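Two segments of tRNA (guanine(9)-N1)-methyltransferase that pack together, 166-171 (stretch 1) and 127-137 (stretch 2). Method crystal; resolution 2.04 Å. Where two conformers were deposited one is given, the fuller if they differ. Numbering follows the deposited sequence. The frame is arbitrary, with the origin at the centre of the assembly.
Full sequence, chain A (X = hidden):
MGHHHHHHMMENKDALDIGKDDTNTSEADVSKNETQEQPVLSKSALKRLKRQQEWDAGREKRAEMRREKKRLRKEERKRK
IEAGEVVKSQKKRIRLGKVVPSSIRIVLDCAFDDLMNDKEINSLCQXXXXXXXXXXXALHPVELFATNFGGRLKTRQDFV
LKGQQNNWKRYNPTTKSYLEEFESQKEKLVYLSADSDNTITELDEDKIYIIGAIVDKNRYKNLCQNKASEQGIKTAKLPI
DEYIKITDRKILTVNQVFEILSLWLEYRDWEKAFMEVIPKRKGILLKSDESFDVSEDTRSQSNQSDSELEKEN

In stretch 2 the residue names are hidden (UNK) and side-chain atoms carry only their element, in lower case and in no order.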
# COMPACT_ATOMS: atom_id res chain seq x y z
N ASN A 166 -3.16 -2.00 -18.37
CA ASN A 166 -2.25 -1.26 -19.24
C ASN A 166 -2.73 0.14 -19.52
O ASN A 166 -1.98 0.96 -20.04
CB ASN A 166 -2.01 -2.01 -20.55
CG ASN A 166 -1.38 -3.36 -20.34
OD1 ASN A 166 -0.45 -3.51 -19.55
ND2 ASN A 166 -1.89 -4.36 -21.03
N ASN A 167 -4.00 0.41 -19.16
CA ASN A 167 -4.59 1.73 -19.35
C ASN A 167 -4.55 2.62 -18.10
O ASN A 167 -4.72 3.84 -18.20
CB ASN A 167 -6.04 1.61 -19.86
CG ASN A 167 -6.13 1.06 -21.31
OD1 ASN A 167 -5.16 1.11 -22.09
ND2 ASN A 167 -7.30 0.54 -21.65
N TRP A 168 -4.31 2.00 -16.93
CA TRP A 168 -4.27 2.73 -15.64
C TRP A 168 -3.33 3.92 -15.68
O TRP A 168 -2.37 3.90 -16.42
CB TRP A 168 -3.84 1.78 -14.52
CG TRP A 168 -4.88 0.78 -14.11
CD1 TRP A 168 -6.14 0.61 -14.66
CD2 TRP A 168 -4.74 -0.23 -13.10
NE1 TRP A 168 -6.79 -0.43 -14.02
CE2 TRP A 168 -5.95 -0.96 -13.06
CE3 TRP A 168 -3.71 -0.58 -12.22
CZ2 TRP A 168 -6.16 -2.01 -12.17
CZ3 TRP A 168 -3.91 -1.63 -11.34
CH2 TRP A 168 -5.14 -2.33 -11.33
N LYS A 169 -3.63 4.95 -14.89
CA LYS A 169 -2.79 6.15 -14.77
C LYS A 169 -2.10 6.26 -13.38
O LYS A 169 -2.57 5.64 -12.42
CB LYS A 169 -3.66 7.40 -14.98
CG LYS A 169 -4.37 7.42 -16.35
CD LYS A 169 -5.13 8.73 -16.55
CE LYS A 169 -5.73 8.79 -17.94
NZ LYS A 169 -6.45 10.09 -18.09
N ARG A 170 -1.02 7.04 -13.29
CA ARG A 170 -0.24 7.20 -12.05
C ARG A 170 0.09 5.84 -11.44
O ARG A 170 0.05 5.65 -10.22
CB ARG A 170 -0.97 8.10 -11.02
CG ARG A 170 -0.95 9.59 -11.33
CD ARG A 170 -0.81 10.45 -10.05
NE ARG A 170 0.01 11.64 -10.31
CZ ARG A 170 0.85 12.22 -9.46
NH1 ARG A 170 1.01 11.77 -8.21
NH2 ARG A 170 1.53 13.29 -9.86
N TYR A 171 0.42 4.89 -12.31
CA TYR A 171 0.62 3.51 -11.93
C TYR A 171 1.88 2.99 -12.61
O TYR A 171 2.07 3.12 -13.81
CB TYR A 171 -0.62 2.69 -12.31
CG TYR A 171 -0.47 1.20 -12.19
CD1 TYR A 171 -0.39 0.39 -13.33
CD2 TYR A 171 -0.48 0.58 -10.93
CE1 TYR A 171 -0.27 -0.99 -13.22
CE2 TYR A 171 -0.36 -0.79 -10.81
CZ TYR A 171 -0.25 -1.58 -11.95
OH TYR A 171 -0.12 -2.95 -11.82
N UNK A 127 -7.57 -6.26 -4.62
CA UNK A 127 -7.05 -5.20 -3.74
C UNK A 127 -6.12 -4.23 -4.44
O UNK A 127 -6.18 -3.03 -4.15
c UNK A 127 -6.36 -5.83 -2.54
c UNK A 127 -6.75 -7.09 -0.41
n UNK A 127 -7.36 -8.14 0.09
o UNK A 127 -5.76 -6.58 0.12
c UNK A 127 -7.36 -6.49 -1.64
N UNK A 128 -5.26 -4.74 -5.33
CA UNK A 128 -4.39 -3.86 -6.14
C UNK A 128 -5.24 -2.93 -6.99
O UNK A 128 -4.95 -1.75 -7.10
c UNK A 128 -2.32 -5.36 -6.22
c UNK A 128 -3.41 -4.64 -7.06
c UNK A 128 -2.76 -3.73 -8.12
N UNK A 129 -6.27 -3.49 -7.62
CA UNK A 129 -7.22 -2.69 -8.43
C UNK A 129 -7.91 -1.61 -7.58
O UNK A 129 -8.04 -0.46 -8.01
o UNK A 129 -7.59 -4.59 -9.90
c UNK A 129 -8.26 -3.62 -9.09
c UNK A 129 -9.27 -2.83 -9.95
N UNK A 130 -8.33 -1.97 -6.36
CA UNK A 130 -8.96 -0.99 -5.46
C UNK A 130 -7.99 0.14 -5.10
O UNK A 130 -8.41 1.28 -4.96
c UNK A 130 -11.83 -2.26 -3.07
n UNK A 130 -13.39 -3.26 -0.96
n UNK A 130 -12.17 -3.67 -2.87
c UNK A 130 -9.59 -1.63 -4.21
c UNK A 130 -11.09 -1.99 -4.38
c UNK A 130 -12.91 -4.11 -1.85
n UNK A 130 -13.17 -5.41 -1.73
N UNK A 131 -6.69 -0.18 -4.98
CA UNK A 131 -5.67 0.87 -4.68
C UNK A 131 -5.61 1.87 -5.84
O UNK A 131 -5.62 3.09 -5.62
c UNK A 131 -4.26 0.30 -4.45
s UNK A 131 -4.03 -0.73 -2.92
N UNK A 132 -5.53 1.35 -7.06
CA UNK A 132 -5.61 2.25 -8.22
C UNK A 132 -6.91 3.07 -8.24
O UNK A 132 -6.88 4.28 -8.48
c UNK A 132 -6.81 3.08 -12.49
c UNK A 132 -5.00 3.36 -11.27
c UNK A 132 -5.71 2.33 -10.74
c UNK A 132 -5.45 1.49 -9.53
n UNK A 132 -5.70 3.79 -12.38
n UNK A 132 -6.85 2.20 -11.51
N UNK A 133 -8.06 2.44 -7.97
CA UNK A 133 -9.34 3.19 -8.09
C UNK A 133 -9.43 4.27 -7.01
O UNK A 133 -9.86 5.38 -7.27
o UNK A 133 -10.30 1.10 -8.82
c UNK A 133 -10.55 2.24 -8.01
N UNK A 134 -9.02 3.92 -5.79
CA UNK A 134 -9.00 4.89 -4.67
C UNK A 134 -8.01 6.03 -4.98
O UNK A 134 -8.30 7.20 -4.74
c UNK A 134 -8.64 4.18 -3.38
N UNK A 135 -6.86 5.70 -5.56
CA UNK A 135 -5.92 6.74 -5.97
C UNK A 135 -6.46 7.72 -7.02
O UNK A 135 -6.20 8.92 -6.96
c UNK A 135 -3.50 7.10 -6.51
o UNK A 135 -3.35 7.86 -5.57
n UNK A 135 -2.69 7.06 -7.53
c UNK A 135 -4.64 6.12 -6.51
N UNK A 136 -7.19 7.19 -7.99
CA UNK A 136 -7.72 8.00 -9.09
C UNK A 136 -8.68 9.11 -8.65
O UNK A 136 -8.66 10.21 -9.22
n UNK A 136 -6.77 7.14 -12.88
c UNK A 136 -7.42 8.27 -12.23
c UNK A 136 -7.10 6.68 -14.08
c UNK A 136 -8.72 7.81 -11.47
c UNK A 136 -8.41 7.09 -10.14
n UNK A 136 -6.49 5.61 -14.57
n UNK A 136 -8.05 7.29 -14.80
N UNK A 137 -9.51 8.82 -7.64
CA UNK A 137 -10.52 9.74 -7.15
C UNK A 137 -9.99 10.56 -5.96
O UNK A 137 -10.72 11.41 -5.43
o UNK A 137 -11.53 8.02 -5.72
c UNK A 137 -12.51 8.33 -7.91
c UNK A 137 -11.83 9.00 -6.73
O HOH W 1 -3.01 5.29 -9.56

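Position 127 carries three side-chain carbons, the third bearing one oxygen and one nitrogen: a carboxamide on a two-carbon stem, hence Gln-127. It lies out of reach of stretch 1. At position 128 one carbon carries two more, a branched apolar side chain pointing toward the loop, with one methyl near the edge of the Trp-168 ring. This is Val-128, and its CG1 sits 4.0 Å from Trp-168 CZ3.

Position 129 has one carbon bearing an oxygen and a carbon; its CA and its side-chain oxygen each lie 3.6 Å from Trp-168 CH2. The branching at CB with a hydroxyl gives Thr-129. Position 130 shows three carbons, a nitrogen, then a carbon with two nitrogens, a guanidinium that identifies Arg-130; its CA-to-CB bond points away and it makes no contact. One carbon followed by sulfur at position 131 is Cys-131, also without contact.

Position 132 has one carbon leading to a five-membered ring of three carbons and two nitrogens, an imidazole lying over Trp-168; it is His-132. The ring stacks face to face on the five-membered ring of Trp-168, centroids 3.7 Å apart and planes at 9°, with CE1 3.4 Å from Trp-168 CD1.

A carbon and an oxygen at position 133 give Ser-133, and a lone carbon at position 134 gives Ala-134; neither touches stretch 1. Position 135 has two carbons, the second carrying oxygen and nitrogen, a carboxamide one carbon shorter than that of Gln-127, and its side-chain nitrogen lies 4.0 Å from Arg-170 CB: Asn-135. Its ND2 donates to water 1 at 2.7 Å; that water in turn donates to Lys-169 O at 2.9 Å, bridging helix and loop.

Position 136 repeats the guanidinium pattern, its end coming nearer the loop, and is Arg-136. Lys-169 CG lies over one face of the guanidinium, 3.3 Å from Arg-136 NH2. Position 137, one carbon bearing oxygen and carbon, is Thr-137, out of reach.

The contact, burying 414 Å² over both sides, centres on the Trp-168/His-132 stack. CH-pi contacts reinforce it in both directions: His-132 CB lies 3.9 Å from the centroid of the Trp-168 six-membered ring, and Trp-168 CB 3.8 Å from the centroid of the His-132 ring. His-132 NE2 accepts a weak hydrogen bond from Lys-169 N across the contact (3.5 Å, 147°) and, within the helix, a hydrogen bond from Arg-136 NH2 (3.0 Å, 137°). Arg-136 NH2 and Lys-169 N, though 3.0 Å apart, are both donors and do not bond to each other; both donate to His-132 NE2.

Stretch 2, residues 127-137: QVTRCHSANRT
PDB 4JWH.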